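Long-range contacts in acetyl xylan esterase (Geobacillus stearothermophilus, PDB 5BN1), which removes acetyl side groups from the xylose backbone units of xylan and xylo-oligosaccharides, working as a serine esterase of the GDSL family in a donut-shaped octamer: residues A[133-138]-A[170-175]; A[166-171]-A[208-213]. The protein carries 1 engineered substitution. All blocks are in the same frame, centred on the assembly; numbering follows the deposited sequence.

Interaction 1 of 2, residues A[133-138]-A[170-175]; sequences LMTPFY and VDTQAA
Met134 and Val170 form a parallel beta bridge at the C-terminal end of the SGNH-type sheet, and just beyond it Thr135 and Thr172 knot the loop after strand 130-134 to the start of helix 172-180. The bridge rests on two backbone bonds, Val170 N to Leu133 O and Thr135 N to Val170 O, each 2.9 Å. Met134 and Val170 lie side by side on one sheet face, Met134 CG 4.0 Å from Val170 CB, while Met134 CE reaches Thr172 CG2 at 3.8 Å. The threonines slide past each other in opposite directions. Thr172 OG1, between its backbone N and carbonyl carbon (chi1 61°), donates to Thr135 O at 2.7 Å from 58° above the carbonyl plane. In return Thr172 N donates to Thr135 OG1 (2.9 Å, bent at 138°), which itself donates to Pro136 O at 3.0 Å. An alanine in place of Thr135 would probably leave Thr172 N without its acceptor and the Pro136 carbonyl without this donor. Asp171 N-caps the helix, its OD1 accepting from Ala174 N at 3.0 Å. Helix start and loop thus exchange donors and acceptors directly, so Thr135 O, Thr135 OG1 and Thr172 N, all of buried residues, find partners within the contact itself.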
ATOM      1  N   LEU A 133      12.035 -22.046  32.918  1.00 14.43           N
ATOM      2  CA  LEU A 133      11.314 -20.874  33.369  1.00 15.07           C
ATOM      3  C   LEU A 133      12.286 -19.751  33.348  1.00 13.62           C
ATOM      4  O   LEU A 133      13.246 -19.614  34.053  1.00 14.79           O
ATOM      5  CB  LEU A 133      10.815 -21.110  34.845  1.00 15.75           C
ATOM      6  CG  LEU A 133       9.648 -22.044  34.783  1.00 16.70           C
ATOM      7  CD1 LEU A 133       9.326 -22.441  36.235  1.00 18.81           C
ATOM      8  CD2 LEU A 133       8.405 -21.420  34.269  1.00 24.47           C
ATOM      9  N   MET A 134      11.906 -18.737  32.486  1.00 14.41           N
ATOM     10  CA  MET A 134      12.640 -17.513  32.475  1.00 15.05           C
ATOM     11  C   MET A 134      11.877 -16.424  33.169  1.00 12.27           C
ATOM     12  O   MET A 134      10.703 -16.269  32.990  1.00 14.20           O
ATOM     13  CB  MET A 134      12.781 -17.045  30.996  1.00 14.69           C
ATOM     14  CG  MET A 134      13.421 -18.046  30.076  1.00 14.62           C
ATOM     15  SD  MET A 134      13.532 -17.544  28.247  1.00 17.15           S
ATOM     16  CE  MET A 134      14.698 -16.214  28.437  1.00 20.02           C
ATOM     17  N   THR A 135      12.548 -15.669  33.973  1.00 11.92           N
ATOM     18  CA  THR A 135      11.893 -14.566  34.722  1.00 11.61           C
ATOM     19  C   THR A 135      11.457 -13.489  33.715  1.00 11.90           C
ATOM     20  O   THR A 135      12.117 -13.364  32.658  1.00 11.70           O
ATOM     21  CB  THR A 135      12.747 -13.853  35.770  1.00 13.29           C
ATOM     22  OG1 THR A 135      13.943 -13.251  35.204  1.00 13.32           O
ATOM     23  CG2 THR A 135      13.279 -14.886  36.799  1.00 14.17           C
ATOM     24  N   PRO A 136      10.373 -12.814  33.973  1.00 12.06           N
ATOM     25  CA  PRO A 136      10.228 -11.476  33.341  1.00 11.74           C
ATOM     26  C   PRO A 136      11.388 -10.609  33.767  1.00 12.09           C
ATOM     27  O   PRO A 136      12.255 -10.869  34.633  1.00 11.40           O
ATOM     28  CB  PRO A 136       8.857 -11.071  33.830  1.00 11.97           C
ATOM     29  CG  PRO A 136       8.834 -11.527  35.304  1.00 12.34           C
ATOM     30  CD  PRO A 136       9.411 -12.899  35.144  1.00 12.41           C
ATOM     31  N   PHE A 137      11.424  -9.370  33.213  1.00 11.99           N
ATOM     32  CA  PHE A 137      12.443  -8.428  33.520  1.00 11.33           C
ATOM     33  C   PHE A 137      11.909  -6.998  33.239  1.00 10.85           C
ATOM     34  O   PHE A 137      10.899  -6.849  32.552  1.00 11.08           O
ATOM     35  CB  PHE A 137      13.731  -8.654  32.620  1.00 10.62           C
ATOM     36  CG  PHE A 137      13.513  -8.527  31.143  1.00 10.74           C
ATOM     37  CD1 PHE A 137      13.534  -7.255  30.606  1.00 12.87           C
ATOM     38  CD2 PHE A 137      13.232  -9.607  30.345  1.00 11.67           C
ATOM     39  CE1 PHE A 137      13.244  -7.107  29.235  1.00 11.94           C
ATOM     40  CE2 PHE A 137      12.946  -9.482  29.026  1.00 12.04           C
ATOM     41  CZ  PHE A 137      12.915  -8.229  28.474  1.00 11.50           C
ATOM     42  N   TYR A 138      12.674  -6.060  33.762  1.00 10.96           N
ATOM     43  CA  TYR A 138      12.400  -4.625  33.509  1.00 11.26           C
ATOM     44  C   TYR A 138      13.727  -3.982  33.422  1.00 12.84           C
ATOM     45  O   TYR A 138      14.569  -4.134  34.328  1.00 12.55           O
ATOM     46  CB  TYR A 138      11.500  -4.025  34.546  1.00 11.88           C
ATOM     47  CG  TYR A 138      10.966  -2.643  34.247  1.00 10.90           C
ATOM     48  CD1 TYR A 138      10.283  -2.407  33.076  1.00 11.13           C
ATOM     49  CD2 TYR A 138      11.044  -1.630  35.177  1.00 10.94           C
ATOM     50  CE1 TYR A 138       9.724  -1.191  32.802  1.00 11.01           C
ATOM     51  CE2 TYR A 138      10.485  -0.382  34.885  1.00 10.45           C
ATOM     52  CZ  TYR A 138       9.811  -0.195  33.726  1.00 11.48           C
ATOM     53  OH  TYR A 138       9.225   1.060  33.525  1.00 12.69           O
ATOM     54  N   VAL A 170      16.122 -19.272  34.228  1.00 16.39           N
ATOM     55  CA  VAL A 170      16.935 -18.202  33.771  1.00 16.22           C
ATOM     56  C   VAL A 170      16.504 -16.897  34.427  1.00 15.42           C
ATOM     57  O   VAL A 170      15.350 -16.457  34.213  1.00 15.55           O
ATOM     58  CB  VAL A 170      16.746 -18.067  32.217  1.00 15.64           C
ATOM     59  CG1 VAL A 170      17.691 -16.953  31.691  1.00 14.74           C
ATOM     60  CG2 VAL A 170      16.970 -19.375  31.520  1.00 17.09           C
ATOM     61  N   ASP A 171      17.416 -16.268  35.105  1.00 14.07           N
ATOM     62  CA  ASP A 171      17.220 -15.004  35.757  1.00 14.48           C
ATOM     63  C   ASP A 171      17.592 -13.886  34.719  1.00 13.81           C
ATOM     64  O   ASP A 171      18.721 -13.448  34.655  1.00 14.38           O
ATOM     65  CB  ASP A 171      17.989 -14.847  37.028  1.00 16.36           C
ATOM     66  CG  ASP A 171      17.636 -13.650  37.782  1.00 16.17           C
ATOM     67  OD1 ASP A 171      16.936 -12.662  37.251  1.00 14.09           O
ATOM     68  OD2 ASP A 171      17.921 -13.525  39.041  1.00 20.49           O
ATOM     69  N   THR A 172      16.566 -13.462  33.984  1.00 12.84           N
ATOM     70  CA  THR A 172      16.829 -12.438  32.898  1.00 12.32           C
ATOM     71  C   THR A 172      17.082 -11.148  33.533  1.00 13.26           C
ATOM     72  O   THR A 172      17.741 -10.278  32.996  1.00 13.48           O
ATOM     73  CB  THR A 172      15.654 -12.416  31.924  1.00 11.12           C
ATOM     74  OG1 THR A 172      14.483 -12.040  32.657  1.00 12.73           O
ATOM     75  CG2 THR A 172      15.465 -13.703  31.227  1.00 12.60           C
ATOM     76  N   GLN A 173      16.488 -10.817  34.695  1.00 11.79           N
ATOM     77  CA  GLN A 173      16.779  -9.581  35.370  1.00 10.93           C
ATOM     78  C   GLN A 173      18.216  -9.468  35.736  1.00 12.80           C
ATOM     79  O   GLN A 173      18.791  -8.447  35.547  1.00 13.42           O
ATOM     80  CB  GLN A 173      15.901  -9.363  36.650  1.00 12.71           C
ATOM     81  CG  GLN A 173      16.006  -7.984  37.195  1.00 12.41           C
ATOM     82  CD  GLN A 173      15.468  -6.925  36.266  1.00 11.84           C
ATOM     83  OE1 GLN A 173      16.221  -5.892  35.961  1.00 16.63           O
ATOM     84  NE2 GLN A 173      14.313  -7.082  35.859  1.00  9.37           N
ATOM     85  N   ALA A 174      18.789 -10.519  36.337  1.00 13.10           N
ATOM     86  CA  ALA A 174      20.176 -10.453  36.714  1.00 14.23           C
ATOM     87  C   ALA A 174      21.063 -10.257  35.472  1.00 13.84           C
ATOM     88  O   ALA A 174      22.037  -9.510  35.623  1.00 14.73           O
ATOM     89  CB  ALA A 174      20.578 -11.776  37.341  1.00 16.68           C
ATOM     90  N   ALA A 175      20.636 -10.805  34.354  1.00 14.48           N
ATOM     91  CA  ALA A 175      21.432 -10.665  33.083  1.00 13.96           C
ATOM     92  C   ALA A 175      21.431  -9.178  32.683  1.00 14.09           C
ATOM     93  O   ALA A 175      22.479  -8.582  32.372  1.00 15.90           O
ATOM     94  CB  ALA A 175      20.887 -11.545  32.041  1.00 14.22           C
TER

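Interaction 2 of 2, residues A[166-171]-A[208-213]; sequences NSLFVD and LREIGF
Glu210 of helix 197-211 reaches Phe169 on strand 168-170, the outermost strand at one side of the five-stranded parallel sheet (order 2-1-3-4-5 within the chain) that forms the core of this SGNH hydrolase. The geometry identifies a helix side chain clamped on a strand edge: Leu168 and Val170 bond through their backbones to the neighbouring strand and the loop after it, whereas the N-H and carbonyl of Phe169 face the glutamate. Followed outward, Glu210 begins with CB, which packs on Val170 CG2 at 3.8 Å as the two side chains slide past each other in opposite directions. CG, anti to the backbone N, comes 3.4 Å from Phe169 O. The chain then bends (chi2 67°), which brings Glu210 CD to 3.0 Å from Phe169 O. At the tip Glu210 OE2 accepts from Phe169 N, 2.9 Å away; the bond is nearly straight (169°), but the donor stands 49° above the carboxylate plane. OE1 and OE2 of Glu210 each lie 3.3 Å from Phe169 O; these are acceptor-acceptor approaches, which would probably disfavour the charged carboxylate somewhat, against the stabilising pull of the N-H. The Phe169 side chain leaves on the other sheet face, to pack on Val158, Lys159 and Ala162 of helix 146-165, so one residue has a helix from each layer at its side chain and its backbone. Leu168, crossing Glu210 at a slant, flanks the carboxylate with CB and CD2, the latter 3.5 Å from Glu210 OE2, while its other methyl, CD1, touches Ile211 CG2 at 4.2 Å.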
ATOM      1  N   ASN A 166      11.682 -28.528  39.849  1.00 23.68           N
ATOM      2  CA  ASN A 166      12.953 -28.939  39.310  0.70 31.27           C
ATOM      3  C   ASN A 166      12.998 -28.579  37.815  1.00 31.38           C
ATOM      4  O   ASN A 166      13.401 -29.357  36.946  1.00 27.44           O
ATOM      5  CB  ASN A 166      13.176 -30.468  39.579  0.70 32.52           C
ATOM      6  CG  ASN A 166      13.189 -30.786  41.074  0.70 37.70           C
ATOM      7  OD1 ASN A 166      13.818 -30.090  41.856  0.70 45.06           O
ATOM      8  ND2 ASN A 166      12.441 -31.808  41.478  0.70 44.52           N
ATOM      9  N   SER A 167      12.544 -27.356  37.543  1.00 24.91           N
ATOM     10  CA  SER A 167      12.672 -26.822  36.158  1.00 24.35           C
ATOM     11  C   SER A 167      13.996 -26.094  36.049  1.00 20.74           C
ATOM     12  O   SER A 167      14.569 -25.590  36.994  1.00 20.92           O
ATOM     13  CB  SER A 167      11.538 -25.832  35.994  1.00 21.58           C
ATOM     14  OG  SER A 167      10.255 -26.422  35.963  1.00 21.20           O
ATOM     15  N   LEU A 168      14.481 -25.928  34.824  1.00 17.64           N
ATOM     16  CA  LEU A 168      15.612 -25.071  34.610  1.00 16.69           C
ATOM     17  C   LEU A 168      15.086 -23.591  34.766  1.00 17.24           C
ATOM     18  O   LEU A 168      13.913 -23.331  34.705  1.00 17.00           O
ATOM     19  CB  LEU A 168      16.164 -25.254  33.175  1.00 19.44           C
ATOM     20  CG  LEU A 168      16.791 -26.648  32.889  1.00 20.36           C
ATOM     21  CD1 LEU A 168      17.301 -26.722  31.436  1.00 22.75           C
ATOM     22  CD2 LEU A 168      17.885 -26.842  33.869  1.00 25.95           C
ATOM     23  N   PHE A 169      16.013 -22.728  34.979  1.00 16.55           N
ATOM     24  CA  PHE A 169      15.704 -21.354  35.453  1.00 16.47           C
ATOM     25  C   PHE A 169      16.664 -20.343  34.900  1.00 16.41           C
ATOM     26  O   PHE A 169      17.913 -20.451  35.034  1.00 16.07           O
ATOM     27  CB  PHE A 169      15.741 -21.302  36.985  1.00 17.03           C
ATOM     28  CG  PHE A 169      15.611 -19.920  37.568  1.00 15.26           C
ATOM     29  CD1 PHE A 169      14.379 -19.279  37.410  1.00 14.94           C
ATOM     30  CD2 PHE A 169      16.619 -19.232  38.106  1.00 14.92           C
ATOM     31  CE1 PHE A 169      14.256 -17.985  37.915  1.00 14.75           C
ATOM     32  CE2 PHE A 169      16.527 -17.918  38.633  1.00 15.83           C
ATOM     33  CZ  PHE A 169      15.266 -17.291  38.500  1.00 13.51           C
ATOM     34  N   VAL A 170      16.122 -19.272  34.228  1.00 16.39           N
ATOM     35  CA  VAL A 170      16.935 -18.202  33.771  1.00 16.22           C
ATOM     36  C   VAL A 170      16.504 -16.897  34.427  1.00 15.42           C
ATOM     37  O   VAL A 170      15.350 -16.457  34.213  1.00 15.55           O
ATOM     38  CB  VAL A 170      16.746 -18.067  32.217  1.00 15.64           C
ATOM     39  CG1 VAL A 170      17.691 -16.953  31.691  1.00 14.74           C
ATOM     40  CG2 VAL A 170      16.970 -19.375  31.520  1.00 17.09           C
ATOM     41  N   ASP A 171      17.416 -16.268  35.105  1.00 14.07           N
ATOM     42  CA  ASP A 171      17.220 -15.004  35.757  1.00 14.48           C
ATOM     43  C   ASP A 171      17.592 -13.886  34.719  1.00 13.81           C
ATOM     44  O   ASP A 171      18.721 -13.448  34.655  1.00 14.38           O
ATOM     45  CB  ASP A 171      17.989 -14.847  37.028  1.00 16.36           C
ATOM     46  CG  ASP A 171      17.636 -13.650  37.782  1.00 16.17           C
ATOM     47  OD1 ASP A 171      16.936 -12.662  37.251  1.00 14.09           O
ATOM     48  OD2 ASP A 171      17.921 -13.525  39.041  1.00 20.49           O
ATOM     49  N   LEU A 208      21.076 -19.580  26.803  1.00 14.38           N
ATOM     50  CA  LEU A 208      22.063 -20.557  26.427  1.00 15.63           C
ATOM     51  C   LEU A 208      22.888 -21.056  27.595  1.00 16.87           C
ATOM     52  O   LEU A 208      23.169 -22.305  27.687  1.00 18.31           O
ATOM     53  CB  LEU A 208      22.946 -19.979  25.288  1.00 14.69           C
ATOM     54  CG  LEU A 208      22.264 -19.867  23.927  1.00 15.40           C
ATOM     55  CD1 LEU A 208      23.017 -18.977  22.980  1.00 15.63           C
ATOM     56  CD2 LEU A 208      22.002 -21.214  23.256  1.00 17.57           C
ATOM     57  N   ARG A 209      23.257 -20.177  28.482  1.00 16.02           N
ATOM     58  CA  ARG A 209      24.061 -20.520  29.653  1.00 16.85           C
ATOM     59  C   ARG A 209      23.319 -21.611  30.428  1.00 20.56           C
ATOM     60  O   ARG A 209      23.873 -22.660  30.833  1.00 18.63           O
ATOM     61  CB  ARG A 209      24.344 -19.316  30.447  1.00 20.04           C
ATOM     62  CG  ARG A 209      25.134 -19.645  31.726  1.00 22.55           C
ATOM     63  CD  ARG A 209      25.107 -18.475  32.644  1.00 25.17           C
ATOM     64  NE  ARG A 209      26.085 -18.424  33.694  1.00 35.75           N
ATOM     65  CZ  ARG A 209      26.068 -17.523  34.690  1.00 52.24           C
ATOM     66  NH1 ARG A 209      25.100 -16.571  34.764  1.00 47.68           N
ATOM     67  NH2 ARG A 209      27.037 -17.548  35.619  1.00 58.32           N
ATOM     68  N   GLU A 210      22.012 -21.413  30.641  1.00 16.17           N
ATOM     69  CA  GLU A 210      21.242 -22.357  31.477  1.00 18.95           C
ATOM     70  C   GLU A 210      21.052 -23.714  30.813  1.00 21.57           C
ATOM     71  O   GLU A 210      20.959 -24.755  31.556  1.00 21.67           O
ATOM     72  CB  GLU A 210      19.898 -21.750  31.830  1.00 18.80           C
ATOM     73  CG  GLU A 210      19.021 -22.632  32.727  1.00 21.35           C
ATOM     74  CD  GLU A 210      19.562 -22.839  34.138  1.00 22.03           C
ATOM     75  OE1 GLU A 210      20.634 -22.273  34.555  1.00 21.08           O
ATOM     76  OE2 GLU A 210      18.780 -23.603  34.874  1.00 21.78           O
ATOM     77  N   ILE A 211      21.101 -23.799  29.476  1.00 18.70           N
ATOM     78  CA  ILE A 211      21.026 -25.081  28.800  1.00 18.73           C
ATOM     79  C   ILE A 211      22.400 -25.716  28.525  1.00 21.09           C
ATOM     80  O   ILE A 211      22.377 -26.781  27.870  1.00 23.49           O
ATOM     81  CB  ILE A 211      20.149 -25.130  27.568  1.00 21.19           C
ATOM     82  CG1 ILE A 211      20.672 -24.179  26.430  1.00 19.54           C
ATOM     83  CG2 ILE A 211      18.659 -24.804  27.901  1.00 22.70           C
ATOM     84  CD1 ILE A 211      20.067 -24.520  25.131  1.00 21.65           C
ATOM     85  N   GLY A 212      23.468 -25.084  28.925  1.00 20.52           N
ATOM     86  CA  GLY A 212      24.845 -25.579  29.014  1.00 23.89           C
ATOM     87  C   GLY A 212      25.747 -25.030  27.934  1.00 25.19           C
ATOM     88  O   GLY A 212      26.879 -25.548  27.776  1.00 25.72           O
ATOM     89  N   PHE A 213      25.382 -23.948  27.250  1.00 22.17           N
ATOM     90  CA  PHE A 213      26.335 -23.270  26.332  1.00 20.13           C
ATOM     91  C   PHE A 213      26.617 -21.891  26.928  1.00 23.18           C
ATOM     92  O   PHE A 213      25.808 -20.944  26.753  1.00 23.05           O
ATOM     93  CB  PHE A 213      25.704 -23.127  25.013  1.00 20.16           C
ATOM     94  CG  PHE A 213      26.498 -22.373  23.930  1.00 22.56           C
ATOM     95  CD1 PHE A 213      27.834 -22.035  24.136  1.00 26.90           C
ATOM     96  CD2 PHE A 213      25.847 -21.984  22.729  1.00 26.82           C
ATOM     97  CE1 PHE A 213      28.539 -21.302  23.151  1.00 27.38           C
ATOM     98  CE2 PHE A 213      26.567 -21.279  21.740  1.00 24.37           C
ATOM     99  CZ  PHE A 213      27.880 -20.939  22.003  1.00 26.81           C
TER

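Overall arrangement
The two contacts have centres about 11 Å apart and meet on neighbouring strands of one parallel sheet, 130-134 and 168-170, sharing Val170 and Asp171. Along the chain strand 130-134 comes first, then helix 146-165, strand 168-170, helix 172-180 and finally helix 197-211. Interaction 1 ties the end of the edge strand inward, to strand 130-134 and its loop; interaction 2 ties its outer side to helix 197-211. They touch directly, Thr135 CG2 packing on Phe169 CE1 at 3.4 Å. Interaction 1 is the nearer to the inferred charge-relay residues, with the side chain of Tyr138 about 7 Å from that of Asp191, whereas interaction 2 is a structural contact, part packing and part hydrogen bond, away from the active site.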